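Local structure of single-stranded-DNA-specific exonuclease RecJ (Thermus thermophilus, 2ZXR) at residues Asp3-Ser11 with Asp423-Leu431; Leu499-Ser510 with Glu521-Glu531. The protein degrades single-stranded DNA in the 5' to 3' direction as a metal-dependent exonuclease, requiring a divalent cation, preferably magnesium, with no detectable activity on single-stranded RNA. All coordinates share one frame; numbering follows the deposited sequence.

Contact 1 (Asp3-Ser11 with Asp423-Leu431)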
loop_
_atom_site.group_PDB
_atom_site.type_symbol
_atom_site.label_atom_id
_atom_site.label_comp_id
_atom_site.label_asym_id
_atom_site.label_seq_id
_atom_site.Cartn_x
_atom_site.Cartn_y
_atom_site.Cartn_z
ATOM N N ASP A 3 18.974 -5.799 -4.854
ATOM C CA ASP A 3 19.271 -7.121 -5.386
ATOM C C ASP A 3 18.421 -8.162 -4.650
ATOM O O ASP A 3 18.460 -9.361 -4.961
ATOM C CB ASP A 3 20.762 -7.418 -5.223
ATOM C CG ASP A 3 21.118 -8.835 -5.597
ATOM O OD1 ASP A 3 20.876 -9.748 -4.773
ATOM O OD2 ASP A 3 21.635 -9.035 -6.718
ATOM N N ARG A 4 17.659 -7.695 -3.662
ATOM C CA ARG A 4 16.765 -8.562 -2.907
ATOM C C ARG A 4 15.316 -8.092 -3.138
ATOM O O ARG A 4 14.436 -8.290 -2.293
ATOM C CB ARG A 4 17.131 -8.541 -1.413
ATOM C CG ARG A 4 18.299 -9.466 -1.063
ATOM C CD ARG A 4 18.649 -9.446 0.415
ATOM N NE ARG A 4 19.336 -8.218 0.796
ATOM C CZ ARG A 4 18.941 -7.420 1.783
ATOM N NH1 ARG A 4 17.851 -7.718 2.492
ATOM N NH2 ARG A 4 19.648 -6.331 2.070
ATOM N N VAL A 5 15.090 -7.478 -4.300
ATOM C CA VAL A 5 13.782 -6.975 -4.708
ATOM C C VAL A 5 13.225 -7.858 -5.825
ATOM O O VAL A 5 13.783 -7.895 -6.911
ATOM C CB VAL A 5 13.868 -5.524 -5.277
ATOM C CG1 VAL A 5 12.479 -5.044 -5.713
ATOM C CG2 VAL A 5 14.458 -4.578 -4.240
ATOM N N ARG A 6 12.126 -8.551 -5.562
ATOM C CA ARG A 6 11.507 -9.418 -6.565
ATOM C C ARG A 6 10.263 -8.765 -7.171
ATOM O O ARG A 6 9.431 -8.227 -6.439
ATOM C CB ARG A 6 11.072 -10.753 -5.929
ATOM C CG ARG A 6 12.173 -11.801 -5.714
ATOM C CD ARG A 6 13.402 -11.227 -5.023
ATOM N NE ARG A 6 14.139 -12.230 -4.249
ATOM C CZ ARG A 6 15.464 -12.327 -4.226
ATOM N NH1 ARG A 6 16.210 -11.494 -4.950
ATOM N NH2 ARG A 6 16.049 -13.224 -3.437
ATOM N N TRP A 7 10.141 -8.797 -8.494
ATOM C CA TRP A 7 8.940 -8.272 -9.145
ATOM C C TRP A 7 8.019 -9.461 -9.433
ATOM O O TRP A 7 8.465 -10.501 -9.917
ATOM C CB TRP A 7 9.275 -7.588 -10.459
ATOM C CG TRP A 7 9.985 -6.283 -10.316
ATOM C CD1 TRP A 7 10.765 -5.878 -9.274
ATOM C CD2 TRP A 7 10.069 -5.260 -11.301
ATOM N NE1 TRP A 7 11.341 -4.663 -9.557
ATOM C CE2 TRP A 7 10.930 -4.261 -10.794
ATOM C CE3 TRP A 7 9.502 -5.090 -12.571
ATOM C CZ2 TRP A 7 11.240 -3.111 -11.508
ATOM C CZ3 TRP A 7 9.811 -3.936 -13.288
ATOM C CH2 TRP A 7 10.673 -2.964 -12.753
ATOM N N ARG A 8 6.741 -9.303 -9.122
ATOM C CA ARG A 8 5.750 -10.334 -9.353
ATOM C C ARG A 8 4.521 -9.758 -10.063
ATOM O O ARG A 8 4.081 -8.632 -9.771
ATOM C CB ARG A 8 5.306 -10.959 -8.032
ATOM C CG ARG A 8 4.049 -11.814 -8.180
ATOM C CD ARG A 8 3.654 -12.489 -6.880
ATOM N NE ARG A 8 4.732 -13.326 -6.351
ATOM C CZ ARG A 8 5.074 -14.521 -6.835
ATOM N NH1 ARG A 8 4.416 -15.034 -7.869
ATOM N NH2 ARG A 8 6.078 -15.204 -6.287
ATOM N N VAL A 9 3.964 -10.536 -10.986
ATOM C CA VAL A 9 2.778 -10.109 -11.711
ATOM C C VAL A 9 1.561 -10.762 -11.087
ATOM O O VAL A 9 1.496 -11.992 -10.969
ATOM C CB VAL A 9 2.850 -10.509 -13.197
ATOM C CG1 VAL A 9 1.609 -10.032 -13.917
ATOM C CG2 VAL A 9 4.085 -9.908 -13.839
ATOM N N LEU A 10 0.594 -9.958 -10.673
ATOM C CA LEU A 10 -0.609 -10.506 -10.071
ATOM C C LEU A 10 -1.312 -11.481 -11.035
ATOM O O LEU A 10 -1.350 -11.270 -12.249
ATOM C CB LEU A 10 -1.569 -9.375 -9.660
ATOM C CG LEU A 10 -1.003 -8.274 -8.738
ATOM C CD1 LEU A 10 -2.177 -7.505 -8.085
ATOM C CD2 LEU A 10 -0.110 -8.885 -7.651
ATOM N N SER A 11 -1.883 -12.540 -10.475
ATOM C CA SER A 11 -2.548 -13.574 -11.252
ATOM C C SER A 11 -3.770 -13.084 -12.013
ATOM O O SER A 11 -4.413 -12.109 -11.606
ATOM C CB SER A 11 -2.996 -14.680 -10.307
ATOM O OG SER A 11 -4.070 -14.192 -9.508
ATOM N N ASP A 423 17.779 -13.854 4.490
ATOM C CA ASP A 423 17.773 -12.408 4.278
ATOM C C ASP A 423 16.379 -11.913 3.912
ATOM O O ASP A 423 15.607 -12.618 3.256
ATOM C CB ASP A 423 18.730 -12.028 3.153
ATOM C CG ASP A 423 20.177 -12.237 3.535
ATOM O OD1 ASP A 423 21.036 -12.232 2.624
ATOM O OD2 ASP A 423 20.445 -12.392 4.750
ATOM N N PRO A 424 16.024 -10.701 4.365
ATOM C CA PRO A 424 14.690 -10.182 4.018
ATOM C C PRO A 424 14.691 -9.838 2.520
ATOM O O PRO A 424 15.736 -9.482 1.973
ATOM C CB PRO A 424 14.569 -8.916 4.879
ATOM C CG PRO A 424 15.471 -9.220 6.077
ATOM C CD PRO A 424 16.662 -9.885 5.419
ATOM N N VAL A 425 13.531 -9.946 1.872
ATOM C CA VAL A 425 13.384 -9.602 0.454
ATOM C C VAL A 425 12.176 -8.684 0.269
ATOM O O VAL A 425 11.183 -8.808 0.985
ATOM C CB VAL A 425 13.173 -10.863 -0.436
ATOM C CG1 VAL A 425 14.417 -11.726 -0.407
ATOM C CG2 VAL A 425 11.937 -11.653 0.042
ATOM N N ARG A 426 12.267 -7.762 -0.686
ATOM C CA ARG A 426 11.176 -6.825 -0.963
ATOM C C ARG A 426 10.465 -7.266 -2.241
ATOM O O ARG A 426 11.102 -7.684 -3.208
ATOM C CB ARG A 426 11.728 -5.392 -1.130
ATOM C CG ARG A 426 10.683 -4.340 -1.518
ATOM C CD ARG A 426 11.078 -2.902 -1.110
ATOM N NE ARG A 426 12.162 -2.315 -1.907
ATOM C CZ ARG A 426 12.030 -1.844 -3.151
ATOM N NH1 ARG A 426 13.085 -1.333 -3.788
ATOM N NH2 ARG A 426 10.846 -1.873 -3.765
ATOM N N GLU A 427 9.142 -7.218 -2.227
ATOM C CA GLU A 427 8.378 -7.577 -3.416
ATOM C C GLU A 427 7.721 -6.328 -4.011
ATOM O O GLU A 427 7.339 -5.420 -3.278
ATOM C CB GLU A 427 7.279 -8.587 -3.098
ATOM C CG GLU A 427 6.230 -8.626 -4.218
ATOM C CD GLU A 427 5.180 -9.709 -4.064
ATOM O OE1 GLU A 427 5.536 -10.908 -4.188
ATOM O OE2 GLU A 427 3.995 -9.360 -3.828
ATOM N N VAL A 428 7.648 -6.273 -5.336
ATOM C CA VAL A 428 6.974 -5.184 -6.041
ATOM C C VAL A 428 5.860 -5.928 -6.769
ATOM O O VAL A 428 6.130 -6.792 -7.603
ATOM C CB VAL A 428 7.866 -4.490 -7.084
ATOM C CG1 VAL A 428 7.061 -3.415 -7.800
ATOM C CG2 VAL A 428 9.084 -3.863 -6.412
ATOM N N ALA A 429 4.619 -5.628 -6.420
ATOM C CA ALA A 429 3.462 -6.281 -7.019
ATOM C C ALA A 429 2.975 -5.491 -8.241
ATOM O O ALA A 429 2.630 -4.316 -8.149
ATOM C CB ALA A 429 2.339 -6.415 -5.974
ATOM N N LEU A 430 2.961 -6.146 -9.392
ATOM C CA LEU A 430 2.544 -5.496 -10.626
ATOM C C LEU A 430 1.149 -5.960 -10.984
ATOM O O LEU A 430 0.881 -7.162 -11.018
ATOM C CB LEU A 430 3.509 -5.828 -11.760
ATOM C CG LEU A 430 4.859 -5.124 -11.888
ATOM C CD1 LEU A 430 4.762 -3.694 -11.382
ATOM C CD2 LEU A 430 5.898 -5.878 -11.120
ATOM N N LEU A 431 0.271 -5.003 -11.242
ATOM C CA LEU A 431 -1.114 -5.277 -11.587
ATOM C C LEU A 431 -1.213 -5.872 -12.982
ATOM O O LEU A 431 -1.866 -6.889 -13.187
ATOM C CB LEU A 431 -1.941 -3.984 -11.560
ATOM C CG LEU A 431 -3.435 -3.943 -11.219
ATOM C CD1 LEU A 431 -4.128 -3.017 -12.226
ATOM C CD2 LEU A 431 -4.052 -5.298 -11.207
HETATM O O HOH W 1 -2.303 -9.473 -13.743
#
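V5 to V9 pair with R426 to L430 as two parallel strands, their short axes 24° apart, so that 5-9 is added beside 426-433 as an outermost strand of the mixed sheet. Six backbone hydrogen bonds alternate between the strands, from R426 N to R4 O at one end to L10 N to L430 O at the other. Past the last one, a water donates to both L10 O and L431 O.

Apolar contacts gather on the face that carries V5, W7, V9, V428 and L430, the side on which A506 and L463 pack. V428 lies alongside W7, its CB over the five-membered ring, 4.3 Å from the centroid. V428 CG2 also meets V5 CG1 at 3.7 Å, and L430 CD2 comes up against W7 CB at 3.8 Å. At the start of the strands, V5 CG2 sits over one face of the R426 guanidinium, off toward its rim.

Charged groups mark the other face and the strand start. R8 NE forms a salt bridge to E427 OE1 (3.3 Å) whose hydrogen bond is weak and bent; R8 NH2 has its main partner in E534. R4 bends at chi3 (-74°), which brings NH1 back to P424 O at 2.8 Å.

Backbone bonds therefore set the register, while the buried R4 spends its N-H groups on carbonyls, tying the N-terminal segment to the C-terminal end of helix 341-355, at T355 O and L356 O.

Contact 2 (Leu499-Ser510 with Glu521-Glu531)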
loop_
_atom_site.group_PDB
_atom_site.type_symbol
_atom_site.label_atom_id
_atom_site.label_comp_id
_atom_site.label_asym_id
_atom_site.label_seq_id
_atom_site.Cartn_x
_atom_site.Cartn_y
_atom_site.Cartn_z
ATOM N N LEU A 499 20.259 4.735 -19.128
ATOM C CA LEU A 499 19.509 3.505 -18.955
ATOM C C LEU A 499 20.040 2.365 -19.817
ATOM O O LEU A 499 20.562 2.584 -20.917
ATOM C CB LEU A 499 18.033 3.743 -19.296
ATOM C CG LEU A 499 17.244 4.820 -18.544
ATOM C CD1 LEU A 499 17.482 4.670 -17.048
ATOM C CD2 LEU A 499 17.654 6.197 -19.018
ATOM N N PRO A 500 19.930 1.124 -19.323
ATOM C CA PRO A 500 20.427 0.036 -20.164
ATOM C C PRO A 500 19.667 0.060 -21.493
ATOM O O PRO A 500 18.673 0.783 -21.637
ATOM C CB PRO A 500 20.157 -1.216 -19.323
ATOM C CG PRO A 500 19.143 -0.775 -18.291
ATOM C CD PRO A 500 19.522 0.640 -17.997
ATOM N N PRO A 501 20.134 -0.710 -22.492
ATOM C CA PRO A 501 19.445 -0.718 -23.791
ATOM C C PRO A 501 17.973 -1.128 -23.694
ATOM O O PRO A 501 17.138 -0.716 -24.504
ATOM C CB PRO A 501 20.295 -1.680 -24.629
ATOM C CG PRO A 501 20.955 -2.561 -23.603
ATOM C CD PRO A 501 21.296 -1.616 -22.490
ATOM N N GLU A 502 17.668 -1.945 -22.697
ATOM C CA GLU A 502 16.309 -2.390 -22.462
ATOM C C GLU A 502 16.018 -2.285 -20.977
ATOM O O GLU A 502 16.844 -2.679 -20.139
ATOM C CB GLU A 502 16.125 -3.838 -22.898
ATOM C CG GLU A 502 15.391 -4.022 -24.214
ATOM C CD GLU A 502 14.805 -5.421 -24.314
ATOM O OE1 GLU A 502 14.190 -5.761 -25.351
ATOM O OE2 GLU A 502 14.965 -6.183 -23.330
ATOM N N VAL A 503 14.838 -1.771 -20.645
ATOM C CA VAL A 503 14.451 -1.624 -19.248
ATOM C C VAL A 503 13.070 -2.178 -18.931
ATOM O O VAL A 503 12.250 -2.450 -19.815
ATOM C CB VAL A 503 14.445 -0.136 -18.814
ATOM C CG1 VAL A 503 15.830 0.466 -18.937
ATOM C CG2 VAL A 503 13.462 0.635 -19.666
ATOM N N GLU A 504 12.832 -2.348 -17.643
ATOM C CA GLU A 504 11.552 -2.797 -17.128
ATOM C C GLU A 504 11.205 -1.714 -16.117
ATOM O O GLU A 504 12.080 -1.244 -15.403
ATOM C CB GLU A 504 11.688 -4.139 -16.415
ATOM C CG GLU A 504 11.166 -5.276 -17.223
ATOM C CD GLU A 504 11.321 -6.589 -16.534
ATOM O OE1 GLU A 504 10.612 -7.513 -16.967
ATOM O OE2 GLU A 504 12.140 -6.706 -15.580
ATOM N N VAL A 505 9.944 -1.315 -16.064
ATOM C CA VAL A 505 9.520 -0.266 -15.138
ATOM C C VAL A 505 8.249 -0.637 -14.402
ATOM O O VAL A 505 7.297 -1.108 -15.028
ATOM C CB VAL A 505 9.197 1.047 -15.871
ATOM C CG1 VAL A 505 8.624 2.072 -14.856
ATOM C CG2 VAL A 505 10.442 1.598 -16.558
ATOM N N ALA A 506 8.239 -0.409 -13.085
ATOM C CA ALA A 506 7.067 -0.642 -12.259
ATOM C C ALA A 506 6.607 0.785 -12.012
ATOM O O ALA A 506 7.309 1.553 -11.344
ATOM C CB ALA A 506 7.445 -1.286 -10.966
ATOM N N GLY A 507 5.450 1.174 -12.544
ATOM C CA GLY A 507 5.058 2.552 -12.343
ATOM C C GLY A 507 3.616 2.901 -12.076
ATOM O O GLY A 507 2.716 2.133 -12.374
ATOM N N LEU A 508 3.419 4.098 -11.533
ATOM C CA LEU A 508 2.092 4.618 -11.213
ATOM C C LEU A 508 1.549 5.411 -12.397
ATOM O O LEU A 508 2.237 6.300 -12.917
ATOM C CB LEU A 508 2.186 5.545 -9.991
ATOM C CG LEU A 508 2.700 4.881 -8.713
ATOM C CD1 LEU A 508 3.294 5.942 -7.727
ATOM C CD2 LEU A 508 1.519 4.115 -8.074
ATOM N N LEU A 509 0.327 5.102 -12.810
ATOM C CA LEU A 509 -0.307 5.820 -13.913
ATOM C C LEU A 509 -0.672 7.183 -13.322
ATOM O O LEU A 509 -1.440 7.263 -12.361
ATOM C CB LEU A 509 -1.598 5.129 -14.361
ATOM C CG LEU A 509 -2.010 5.254 -15.842
ATOM C CD1 LEU A 509 -3.500 5.260 -15.911
ATOM C CD2 LEU A 509 -1.416 6.482 -16.546
ATOM N N SER A 510 -0.149 8.251 -13.902
ATOM C CA SER A 510 -0.418 9.570 -13.356
ATOM C C SER A 510 -1.133 10.523 -14.307
ATOM O O SER A 510 -0.945 10.475 -15.536
ATOM C CB SER A 510 0.905 10.214 -12.937
ATOM O OG SER A 510 1.741 9.245 -12.357
ATOM N N GLU A 521 0.863 10.162 -17.783
ATOM C CA GLU A 521 2.215 9.638 -17.819
ATOM C C GLU A 521 2.447 8.667 -16.697
ATOM O O GLU A 521 1.561 8.427 -15.881
ATOM C CB GLU A 521 3.185 10.811 -17.690
ATOM C CG GLU A 521 2.795 11.972 -18.598
ATOM C CD GLU A 521 3.621 13.217 -18.365
ATOM O OE1 GLU A 521 4.244 13.683 -19.343
ATOM O OE2 GLU A 521 3.639 13.724 -17.213
ATOM N N VAL A 522 3.651 8.119 -16.648
ATOM C CA VAL A 522 3.980 7.168 -15.610
ATOM C C VAL A 522 5.126 7.657 -14.748
ATOM O O VAL A 522 6.146 8.131 -15.243
ATOM C CB VAL A 522 4.330 5.776 -16.208
ATOM C CG1 VAL A 522 4.829 4.853 -15.135
ATOM C CG2 VAL A 522 3.101 5.169 -16.850
ATOM N N GLN A 523 4.929 7.555 -13.445
ATOM C CA GLN A 523 5.926 7.950 -12.479
ATOM C C GLN A 523 6.523 6.624 -12.064
ATOM O O GLN A 523 5.847 5.809 -11.432
ATOM C CB GLN A 523 5.252 8.603 -11.273
ATOM C CG GLN A 523 6.207 9.067 -10.180
ATOM C CD GLN A 523 6.921 10.363 -10.552
ATOM O OE1 GLN A 523 6.300 11.298 -11.069
ATOM N NE2 GLN A 523 8.226 10.431 -10.271
ATOM N N ALA A 524 7.781 6.405 -12.406
ATOM C CA ALA A 524 8.425 5.145 -12.058
ATOM C C ALA A 524 8.742 5.017 -10.560
ATOM O O ALA A 524 9.288 5.938 -9.973
ATOM C CB ALA A 524 9.702 4.974 -12.883
ATOM N N VAL A 525 8.375 3.886 -9.947
ATOM C CA VAL A 525 8.686 3.634 -8.544
ATOM C C VAL A 525 9.928 2.735 -8.544
ATOM O O VAL A 525 10.774 2.816 -7.640
ATOM C CB VAL A 525 7.530 2.943 -7.760
ATOM C CG1 VAL A 525 6.257 3.765 -7.871
ATOM C CG2 VAL A 525 7.305 1.555 -8.270
ATOM N N ASP A 526 10.034 1.848 -9.529
ATOM C CA ASP A 526 11.245 1.039 -9.636
ATOM C C ASP A 526 11.537 0.892 -11.117
ATOM O O ASP A 526 10.626 0.947 -11.950
ATOM C CB ASP A 526 11.139 -0.340 -8.968
ATOM C CG ASP A 526 12.530 -0.949 -8.655
ATOM O OD1 ASP A 526 13.562 -0.278 -8.913
ATOM O OD2 ASP A 526 12.610 -2.096 -8.147
ATOM N N LEU A 527 12.815 0.725 -11.432
ATOM C CA LEU A 527 13.274 0.615 -12.810
ATOM C C LEU A 527 14.517 -0.284 -12.835
ATOM O O LEU A 527 15.383 -0.175 -11.948
ATOM C CB LEU A 527 13.590 2.026 -13.313
ATOM C CG LEU A 527 14.280 2.316 -14.640
ATOM C CD1 LEU A 527 14.297 3.826 -14.823
ATOM C CD2 LEU A 527 15.713 1.779 -14.640
ATOM N N ARG A 528 14.613 -1.154 -13.847
ATOM C CA ARG A 528 15.742 -2.078 -13.927
ATOM C C ARG A 528 15.972 -2.736 -15.293
ATOM O O ARG A 528 15.142 -2.660 -16.199
ATOM C CB ARG A 528 15.539 -3.198 -12.908
ATOM C CG ARG A 528 14.404 -4.138 -13.308
ATOM C CD ARG A 528 14.201 -5.299 -12.340
ATOM N NE ARG A 528 13.236 -6.267 -12.869
ATOM C CZ ARG A 528 12.897 -7.401 -12.259
ATOM N NH1 ARG A 528 13.441 -7.717 -11.093
ATOM N NH2 ARG A 528 12.013 -8.219 -12.813
ATOM N N LYS A 529 17.121 -3.385 -15.424
ATOM C CA LYS A 529 17.433 -4.128 -16.632
ATOM C C LYS A 529 16.533 -5.336 -16.407
ATOM O O LYS A 529 16.429 -5.821 -15.287
ATOM C CB LYS A 529 18.905 -4.542 -16.637
ATOM C CG LYS A 529 19.256 -5.651 -17.624
ATOM C CD LYS A 529 20.752 -5.979 -17.570
ATOM C CE LYS A 529 21.126 -7.080 -18.552
ATOM N NZ LYS A 529 20.306 -8.303 -18.327
ATOM N N PRO A 530 15.863 -5.829 -17.456
ATOM C CA PRO A 530 14.968 -6.986 -17.301
ATOM C C PRO A 530 15.581 -8.124 -16.491
ATOM O O PRO A 530 16.760 -8.414 -16.617
ATOM C CB PRO A 530 14.674 -7.382 -18.746
ATOM C CG PRO A 530 14.749 -6.054 -19.466
ATOM C CD PRO A 530 15.984 -5.439 -18.869
ATOM N N GLU A 531 14.780 -8.767 -15.651
ATOM C CA GLU A 531 15.281 -9.863 -14.830
ATOM C C GLU A 531 14.192 -10.876 -14.523
ATOM O O GLU A 531 13.108 -10.856 -15.114
ATOM C CB GLU A 531 15.834 -9.322 -13.506
ATOM C CG GLU A 531 16.982 -8.333 -13.679
ATOM C CD GLU A 531 17.378 -7.626 -12.384
ATOM O OE1 GLU A 531 18.208 -6.684 -12.453
ATOM O OE2 GLU A 531 16.864 -8.010 -11.306
#
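E504 and R528 lie side by side and point the same way, their carboxylate and guanidinium planes only 16° apart. R528 grips the acid side-on: NE reaches E504 OE2 at 3.0 Å and NH2 reaches the same oxygen at 3.2 Å, both from one face of the carboxylate. With CG placed between its backbone N and carbonyl carbon (chi1 70°), the R528 chain then runs extended to NE, alongside E504. E531 lays its CB over the centre of the guanidinium, its N gives E504 OE2 a weak third bond, and R528 NH2 also bonds A532 O. P530 CA packs against E504 CD at 3.7 Å.

Toward the bend, L508 and V525 cross at about a right angle, CD1 to CG1, 3.7 Å apart. S510 OG turns back to L508 O from above the carbonyl plane. Opposite A506 the second strand inserts an extra residue, a classic beta bulge: A506 O accepts from both V525 N (2.9 Å) and D526 N (3.3 Å), and the register shifts by one. On the opposite face V505 CG1 touches A524 CB, and V522 CG1 lies 3.6 Å from G507 CA, packed directly on the glycine backbone. L499 crosses L527 squarely, methyl against methyl.

These are the arms of the hairpin 503-514/517-528 in the RecJ OB domain. Strand 462-466 bonds to the outer edge of the first arm, strand 487-492 to that of the second, and L480, F482 and L484 of strand 479-484 pack on L499, V503, V505 and L527.

Both contacts belong to one mixed sheet. Contact 1 pairs one of its outermost strands, 5-9, with 426-433 across 411 intervening residues; contact 2 is a local antiparallel hairpin near the middle. Both are partly buried, mixing buried strand residues with exposed ones. W7 joins them directly: NE1 lies 3.2 Å from D526 OD2, probably hydrogen-bonded, its ring makes a cation-pi contact with R528, and CH2 packs on E504 and A506, while L430 CD1 touches A506 CB. At the parallel edge pairing the arginine at the strand start is bound to carbonyls; in the central hairpin the charged network sits at the open end.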